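Local coordinates for oxysterol-binding protein homolog 3 (PDB 4IC4) that carries lipids between membranes through the cytosol in a hydrophobic pocket of its OSBP-related domain, in transport coupled to phosphoinositides, at residues A[251-256]-A[260-265]; A[222-225]-A[229-232]. All coordinates share one frame; numbering follows the deposited sequence.

How the interactions relate
Interactions 1 and 2 are two successive beta hairpins of one antiparallel meander, their centres about 9 Å apart. Strands 230-235 and 247-253, one from each, lie side by side, and Ile253 N is 2.8 Å from Lys230 O, a probable hydrogen bond. Near the turns a salt bridge ties the pair together: Arg260 NH2 of interaction 1 stands 2.7 Å from Asp229 OD2 of interaction 2. Pro255 also packs on Asp229, while Ile252 CD1 lies 3.0 Å from Ser231 OG. Both contacts are away from the residues that bind phosphatidylinositol 4-phosphate, at one side of the lipid-binding domain, and join strands of its beta framework.

Interaction 1. Residues A[251-256]-A[260-265]; sequences SIIPPP and RKKETL
Ile252 and Glu263 form an antiparallel hydrogen-bonded pair whose two backbone bonds differ in length. Ile252 N reaches Glu263 O at 2.7 Å, with a nearly straight N-H...O angle of 162°. The return bond, from Glu263 N to Ile252 O, is longer at 3.3 Å. Ile252 O also receives a CA-H...O contact from Lys262 CA. One step back, Ser251 faces Thr264 as a non-hydrogen-bonded pair; beyond Ile253 the ladder gives way to proline packing.

Pro254 packs against the backbone of the returning chain through CG and CD: CG is 3.2 Å from Arg260 O, and CD rests on Lys262 CA and CG. Its CB meets Arg260 CB at 3.8 Å. Lys262 runs extended beyond CG, with CG anti to the carbonyl carbon (chi1 -65°), and its methylenes cross Ile253, CD lying 4.0 Å from Ile253 CD1. This aliphatic contact is on the same face as Ser251 and Thr264. On the other side of the hairpin, the Arg260 chain bends at chi3 (-71°), bringing NH2 to Pro255, 3.9 Å from CG. The approach is oblique; the charge of that guanidinium is met by Asp229 of the neighbouring hairpin.

Ile252 and Glu263 share the face turned to helix 94-104, where Ile252 packs on Ile95 and Ser99, and Glu263 touches Thr96. Strand 247-253 has strand 230-235 on its other flank, with backbone bonds from Ser251 to His232 and from Ile253 to Lys230. Strand 263-268 continues the meander to strand 272-275: Glu263 touches Asn275 and Leu265 packs on Leu273, so this hairpin has an antiparallel strand on each flank, near the protein surface.

Interaction 2. Residues A[222-225]-A[229-232]; sequences EVHS and DKSH
Glu222 reaches across to two residues of the partner strand. Its OE2 stands 3.2 Å from Lys230 NZ, a salt bridge whose hydrogen bond is weak. The same oxygen lies 3.1 Å from His232 CD2, at the edge of the imidazole and in its plane, with the carboxylate turned 90° to the ring. Lys230 comes to the acid by bending: CG sits between the backbone N and carbonyl carbon (chi1 61°), and further bends at chi3 and chi4 bring NZ to OE2. Its CB, meanwhile, lies alongside His224, 3.7 Å from ND1.

The backbone sets these side chains on a common face. Val223 and Ser231 form the hydrogen-bonded pair: Val223 N to Ser231 O is 3.0 Å and Ser231 N to Val223 O is 2.9 Å. Glu222 with His232 and His224 with Lys230 are the non-hydrogen-bonded pairs around it. Toward the turn, Ser225 N reaches Asp229 O at 3.0 Å. A water donates to Ser225 O at 2.7 Å and more weakly to Asp229 O.

On the opposite face Val223 and Ser231 meet helix 94-104, where Ser231 OG hydrogen-bonds to Ser99 and Val223 packs on Ile95 and Val98. Ser225 OG is bonded to Glu194 and to Lys227 N in the turn. The arrangement is an antiparallel beta hairpin, with one polar face and one helix-covered face, in the beta barrel of the OSBP-related domain.

Interaction 1. Residues A[251-256]-A[260-265]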
ATOM      1  N   SER A 251       7.153  21.684  -6.146  1.00 15.97           N
ATOM      2  CA  SER A 251       8.162  22.528  -6.771  1.00 17.91           C
ATOM      3  C   SER A 251       9.202  21.625  -7.419  1.00 18.26           C
ATOM      4  O   SER A 251       9.895  20.869  -6.731  1.00 19.09           O
ATOM      5  CB  SER A 251       8.826  23.426  -5.724  1.00 19.88           C
ATOM      6  OG  SER A 251       7.874  24.268  -5.099  1.00 22.92           O
ATOM      7  N   ILE A 252       9.294  21.693  -8.743  1.00 18.78           N
ATOM      8  CA  ILE A 252      10.244  20.881  -9.492  1.00 19.83           C
ATOM      9  C   ILE A 252      11.517  21.678  -9.744  1.00 21.21           C
ATOM     10  O   ILE A 252      11.478  22.740 -10.361  1.00 19.92           O
ATOM     11  CB  ILE A 252       9.657  20.447 -10.851  1.00 21.25           C
ATOM     12  CG1 ILE A 252       8.372  19.641 -10.634  1.00 24.85           C
ATOM     13  CG2 ILE A 252      10.678  19.629 -11.621  1.00 20.93           C
ATOM     14  CD1 ILE A 252       8.572  18.352  -9.870  1.00 27.98           C
ATOM     15  N   ILE A 253      12.642  21.157  -9.270  1.00 21.86           N
ATOM     16  CA  ILE A 253      13.918  21.838  -9.432  1.00 23.83           C
ATOM     17  C   ILE A 253      14.925  20.998 -10.209  1.00 23.82           C
ATOM     18  O   ILE A 253      15.529  20.074  -9.662  1.00 23.05           O
ATOM     19  CB  ILE A 253      14.529  22.188  -8.056  1.00 24.96           C
ATOM     20  CG1 ILE A 253      13.534  23.019  -7.240  1.00 26.80           C
ATOM     21  CG2 ILE A 253      15.830  22.956  -8.242  1.00 26.68           C
ATOM     22  CD1 ILE A 253      13.187  24.357  -7.860  1.00 29.48           C
ATOM     23  N   PRO A 254      15.115  21.308 -11.500  1.00 24.75           N
ATOM     24  CA  PRO A 254      16.064  20.564 -12.330  1.00 26.22           C
ATOM     25  C   PRO A 254      17.491  20.973 -11.982  1.00 28.35           C
ATOM     26  O   PRO A 254      17.724  22.082 -11.503  1.00 28.07           O
ATOM     27  CB  PRO A 254      15.673  20.975 -13.744  1.00 25.96           C
ATOM     28  CG  PRO A 254      15.248  22.397 -13.554  1.00 26.73           C
ATOM     29  CD  PRO A 254      14.402  22.321 -12.299  1.00 25.37           C
ATOM     30  N   PRO A 255      18.464  20.079 -12.206  1.00 29.95           N
ATOM     31  CA  PRO A 255      19.852  20.420 -11.890  1.00 32.70           C
ATOM     32  C   PRO A 255      20.404  21.449 -12.869  1.00 35.01           C
ATOM     33  O   PRO A 255      19.910  21.580 -13.991  1.00 34.65           O
ATOM     34  CB  PRO A 255      20.564  19.076 -11.998  1.00 32.02           C
ATOM     35  CG  PRO A 255      19.814  18.407 -13.103  1.00 31.24           C
ATOM     36  CD  PRO A 255      18.370  18.717 -12.759  1.00 30.74           C
ATOM     37  N   PRO A 256      21.430  22.204 -12.454  1.00 37.37           N
ATOM     38  CA  PRO A 256      22.012  23.210 -13.345  1.00 38.91           C
ATOM     39  C   PRO A 256      22.702  22.535 -14.525  1.00 40.23           C
ATOM     40  O   PRO A 256      23.108  21.375 -14.431  1.00 40.91           O
ATOM     41  CB  PRO A 256      22.994  23.941 -12.435  1.00 38.85           C
ATOM     42  CG  PRO A 256      23.452  22.851 -11.511  1.00 38.41           C
ATOM     43  CD  PRO A 256      22.151  22.158 -11.171  1.00 37.79           C
ATOM     44  N   ARG A 260      16.257  21.032 -18.827  1.00 37.47           N
ATOM     45  CA  ARG A 260      14.977  21.023 -18.130  1.00 35.67           C
ATOM     46  C   ARG A 260      14.845  22.287 -17.284  1.00 34.99           C
ATOM     47  O   ARG A 260      15.826  22.766 -16.718  1.00 35.01           O
ATOM     48  CB  ARG A 260      14.864  19.770 -17.257  1.00 34.41           C
ATOM     49  CG  ARG A 260      14.927  18.471 -18.054  1.00 32.51           C
ATOM     50  CD  ARG A 260      14.688  17.247 -17.180  1.00 30.34           C
ATOM     51  NE  ARG A 260      15.802  16.968 -16.277  1.00 30.08           N
ATOM     52  CZ  ARG A 260      17.006  16.562 -16.673  1.00 28.57           C
ATOM     53  NH1 ARG A 260      17.260  16.386 -17.962  1.00 28.45           N
ATOM     54  NH2 ARG A 260      17.955  16.326 -15.777  1.00 28.57           N
ATOM     55  N   LYS A 261      13.631  22.826 -17.203  1.00 34.69           N
ATOM     56  CA  LYS A 261      13.393  24.048 -16.440  1.00 34.37           C
ATOM     57  C   LYS A 261      12.557  23.832 -15.182  1.00 32.86           C
ATOM     58  O   LYS A 261      11.941  22.782 -15.001  1.00 33.04           O
ATOM     59  CB  LYS A 261      12.709  25.093 -17.328  1.00 35.93           C
ATOM     60  CG  LYS A 261      13.540  25.548 -18.527  1.00 37.70           C
ATOM     61  CD  LYS A 261      14.427  26.759 -18.221  1.00 39.74           C
ATOM     62  CE  LYS A 261      15.457  26.493 -17.128  1.00 40.31           C
ATOM     63  NZ  LYS A 261      14.855  26.452 -15.763  1.00 40.77           N
ATOM     64  N   LYS A 262      12.545  24.842 -14.316  1.00 31.64           N
ATOM     65  CA  LYS A 262      11.787  24.782 -13.075  1.00 30.27           C
ATOM     66  C   LYS A 262      10.293  24.839 -13.356  1.00 29.27           C
ATOM     67  O   LYS A 262       9.833  25.622 -14.188  1.00 28.56           O
ATOM     68  CB  LYS A 262      12.183  25.937 -12.153  1.00 31.44           C
ATOM     69  CG  LYS A 262      13.625  25.878 -11.678  1.00 32.88           C
ATOM     70  CD  LYS A 262      13.941  27.018 -10.725  1.00 33.46           C
ATOM     71  CE  LYS A 262      15.379  26.944 -10.240  1.00 34.87           C
ATOM     72  NZ  LYS A 262      15.702  28.040  -9.285  1.00 36.86           N
ATOM     73  N   GLU A 263       9.540  24.003 -12.652  1.00 27.20           N
ATOM     74  CA  GLU A 263       8.098  23.943 -12.826  1.00 26.34           C
ATOM     75  C   GLU A 263       7.421  23.788 -11.475  1.00 23.78           C
ATOM     76  O   GLU A 263       8.047  23.380 -10.496  1.00 22.88           O
ATOM     77  CB  GLU A 263       7.727  22.756 -13.717  1.00 27.35           C
ATOM     78  CG  GLU A 263       8.393  22.768 -15.084  1.00 32.12           C
ATOM     79  CD  GLU A 263       8.167  21.481 -15.855  1.00 34.11           C
ATOM     80  OE1 GLU A 263       8.634  20.418 -15.392  1.00 35.49           O
ATOM     81  OE2 GLU A 263       7.522  21.529 -16.924  1.00 35.66           O
ATOM     82  N   THR A 264       6.137  24.116 -11.429  1.00 22.64           N
ATOM     83  CA  THR A 264       5.371  23.996 -10.201  1.00 20.61           C
ATOM     84  C   THR A 264       4.051  23.297 -10.490  1.00 18.88           C
ATOM     85  O   THR A 264       3.436  23.511 -11.535  1.00 18.24           O
ATOM     86  CB  THR A 264       5.093  25.375  -9.574  1.00 22.46           C
ATOM     87  OG1 THR A 264       6.335  25.994  -9.212  1.00 24.50           O
ATOM     88  CG2 THR A 264       4.233  25.228  -8.331  1.00 24.52           C
ATOM     89  N   LEU A 265       3.632  22.446  -9.562  1.00 15.87           N
ATOM     90  CA  LEU A 265       2.385  21.706  -9.701  1.00 14.82           C
ATOM     91  C   LEU A 265       1.528  22.000  -8.478  1.00 13.05           C
ATOM     92  O   LEU A 265       2.047  22.348  -7.412  1.00 14.88           O
ATOM     93  CB  LEU A 265       2.660  20.199  -9.772  1.00 14.29           C
ATOM     94  CG  LEU A 265       3.812  19.698 -10.647  1.00 13.33           C
ATOM     95  CD1 LEU A 265       3.901  18.180 -10.520  1.00 14.56           C
ATOM     96  CD2 LEU A 265       3.602  20.100 -12.101  1.00 14.95           C
TER

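Interaction 2. Residues A[222-225]-A[229-232]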
ATOM      1  N   GLU A 222      10.401  14.761  -0.511  1.00 15.39           N
ATOM      2  CA  GLU A 222      10.992  14.994  -1.817  1.00 15.43           C
ATOM      3  C   GLU A 222      11.231  13.728  -2.625  1.00 13.90           C
ATOM      4  O   GLU A 222      11.427  12.643  -2.078  1.00 14.28           O
ATOM      5  CB  GLU A 222      12.321  15.747  -1.671  1.00 19.56           C
ATOM      6  CG  GLU A 222      12.239  17.017  -0.834  1.00 24.19           C
ATOM      7  CD  GLU A 222      13.490  17.871  -0.944  1.00 27.08           C
ATOM      8  OE1 GLU A 222      14.601  17.329  -0.771  1.00 29.24           O
ATOM      9  OE2 GLU A 222      13.362  19.089  -1.201  1.00 30.93           O
ATOM     10  N   VAL A 223      11.200  13.887  -3.941  1.00 13.80           N
ATOM     11  CA  VAL A 223      11.463  12.797  -4.861  1.00 13.31           C
ATOM     12  C   VAL A 223      12.774  13.192  -5.523  1.00 14.96           C
ATOM     13  O   VAL A 223      12.922  14.327  -5.975  1.00 15.01           O
ATOM     14  CB  VAL A 223      10.371  12.680  -5.936  1.00 13.18           C
ATOM     15  CG1 VAL A 223      10.762  11.624  -6.963  1.00 13.52           C
ATOM     16  CG2 VAL A 223       9.044  12.327  -5.284  1.00 13.40           C
ATOM     17  N   HIS A 224      13.723  12.267  -5.572  1.00 16.01           N
ATOM     18  CA  HIS A 224      15.023  12.554  -6.164  1.00 17.53           C
ATOM     19  C   HIS A 224      15.354  11.653  -7.340  1.00 18.30           C
ATOM     20  O   HIS A 224      15.118  10.447  -7.302  1.00 17.42           O
ATOM     21  CB  HIS A 224      16.113  12.431  -5.097  1.00 21.68           C
ATOM     22  CG  HIS A 224      16.014  13.460  -4.014  1.00 25.07           C
ATOM     23  ND1 HIS A 224      16.330  14.787  -4.218  1.00 29.63           N
ATOM     24  CD2 HIS A 224      15.608  13.364  -2.726  1.00 28.07           C
ATOM     25  CE1 HIS A 224      16.124  15.462  -3.101  1.00 28.40           C
ATOM     26  NE2 HIS A 224      15.685  14.622  -2.182  1.00 28.54           N
ATOM     27  N   SER A 225      15.908  12.256  -8.387  1.00 16.62           N
ATOM     28  CA  SER A 225      16.295  11.532  -9.585  1.00 17.45           C
ATOM     29  C   SER A 225      17.804  11.357  -9.623  1.00 17.31           C
ATOM     30  O   SER A 225      18.549  12.219  -9.153  1.00 18.01           O
ATOM     31  CB  SER A 225      15.859  12.297 -10.833  1.00 17.83           C
ATOM     32  OG  SER A 225      16.543  11.811 -11.973  1.00 19.24           O
ATOM     33  N   ASP A 229      17.645  15.977 -10.700  1.00 18.32           N
ATOM     34  CA  ASP A 229      16.359  16.635 -10.500  1.00 18.48           C
ATOM     35  C   ASP A 229      15.792  16.330  -9.118  1.00 18.11           C
ATOM     36  O   ASP A 229      16.015  15.254  -8.564  1.00 17.91           O
ATOM     37  CB  ASP A 229      15.358  16.169 -11.560  1.00 20.71           C
ATOM     38  CG  ASP A 229      15.813  16.483 -12.969  1.00 21.81           C
ATOM     39  OD1 ASP A 229      15.513  17.590 -13.466  1.00 24.19           O
ATOM     40  OD2 ASP A 229      16.479  15.621 -13.573  1.00 22.79           O
ATOM     41  N   LYS A 230      15.060  17.285  -8.562  1.00 17.49           N
ATOM     42  CA  LYS A 230      14.441  17.098  -7.262  1.00 18.59           C
ATOM     43  C   LYS A 230      13.050  17.707  -7.280  1.00 17.89           C
ATOM     44  O   LYS A 230      12.816  18.734  -7.918  1.00 18.88           O
ATOM     45  CB  LYS A 230      15.271  17.756  -6.156  1.00 21.92           C
ATOM     46  CG  LYS A 230      15.431  19.259  -6.304  1.00 26.20           C
ATOM     47  CD  LYS A 230      16.064  19.874  -5.063  1.00 29.75           C
ATOM     48  CE  LYS A 230      15.145  19.754  -3.858  1.00 30.76           C
ATOM     49  NZ  LYS A 230      13.831  20.418  -4.101  1.00 32.83           N
ATOM     50  N   SER A 231      12.121  17.057  -6.591  1.00 16.01           N
ATOM     51  CA  SER A 231      10.757  17.544  -6.509  1.00 16.04           C
ATOM     52  C   SER A 231      10.435  17.707  -5.031  1.00 16.89           C
ATOM     53  O   SER A 231      10.672  16.799  -4.233  1.00 18.11           O
ATOM     54  CB  SER A 231       9.790  16.551  -7.154  1.00 17.75           C
ATOM     55  OG  SER A 231       8.463  17.044  -7.126  1.00 20.58           O
ATOM     56  N   HIS A 232       9.905  18.869  -4.674  1.00 15.77           N
ATOM     57  CA  HIS A 232       9.561  19.169  -3.293  1.00 16.78           C
ATOM     58  C   HIS A 232       8.049  19.299  -3.151  1.00 17.17           C
ATOM     59  O   HIS A 232       7.441  20.216  -3.702  1.00 16.15           O
ATOM     60  CB  HIS A 232      10.265  20.462  -2.870  1.00 20.76           C
ATOM     61  CG  HIS A 232      10.068  20.823  -1.432  1.00 24.55           C
ATOM     62  ND1 HIS A 232       8.952  21.494  -0.979  1.00 26.84           N
ATOM     63  CD2 HIS A 232      10.843  20.603  -0.345  1.00 26.18           C
ATOM     64  CE1 HIS A 232       9.050  21.674   0.326  1.00 26.35           C
ATOM     65  NE2 HIS A 232      10.188  21.143   0.736  1.00 27.59           N
TER
HETATM   66  O   HOH W   1      18.827  13.849  -7.078  1.00 40.84           O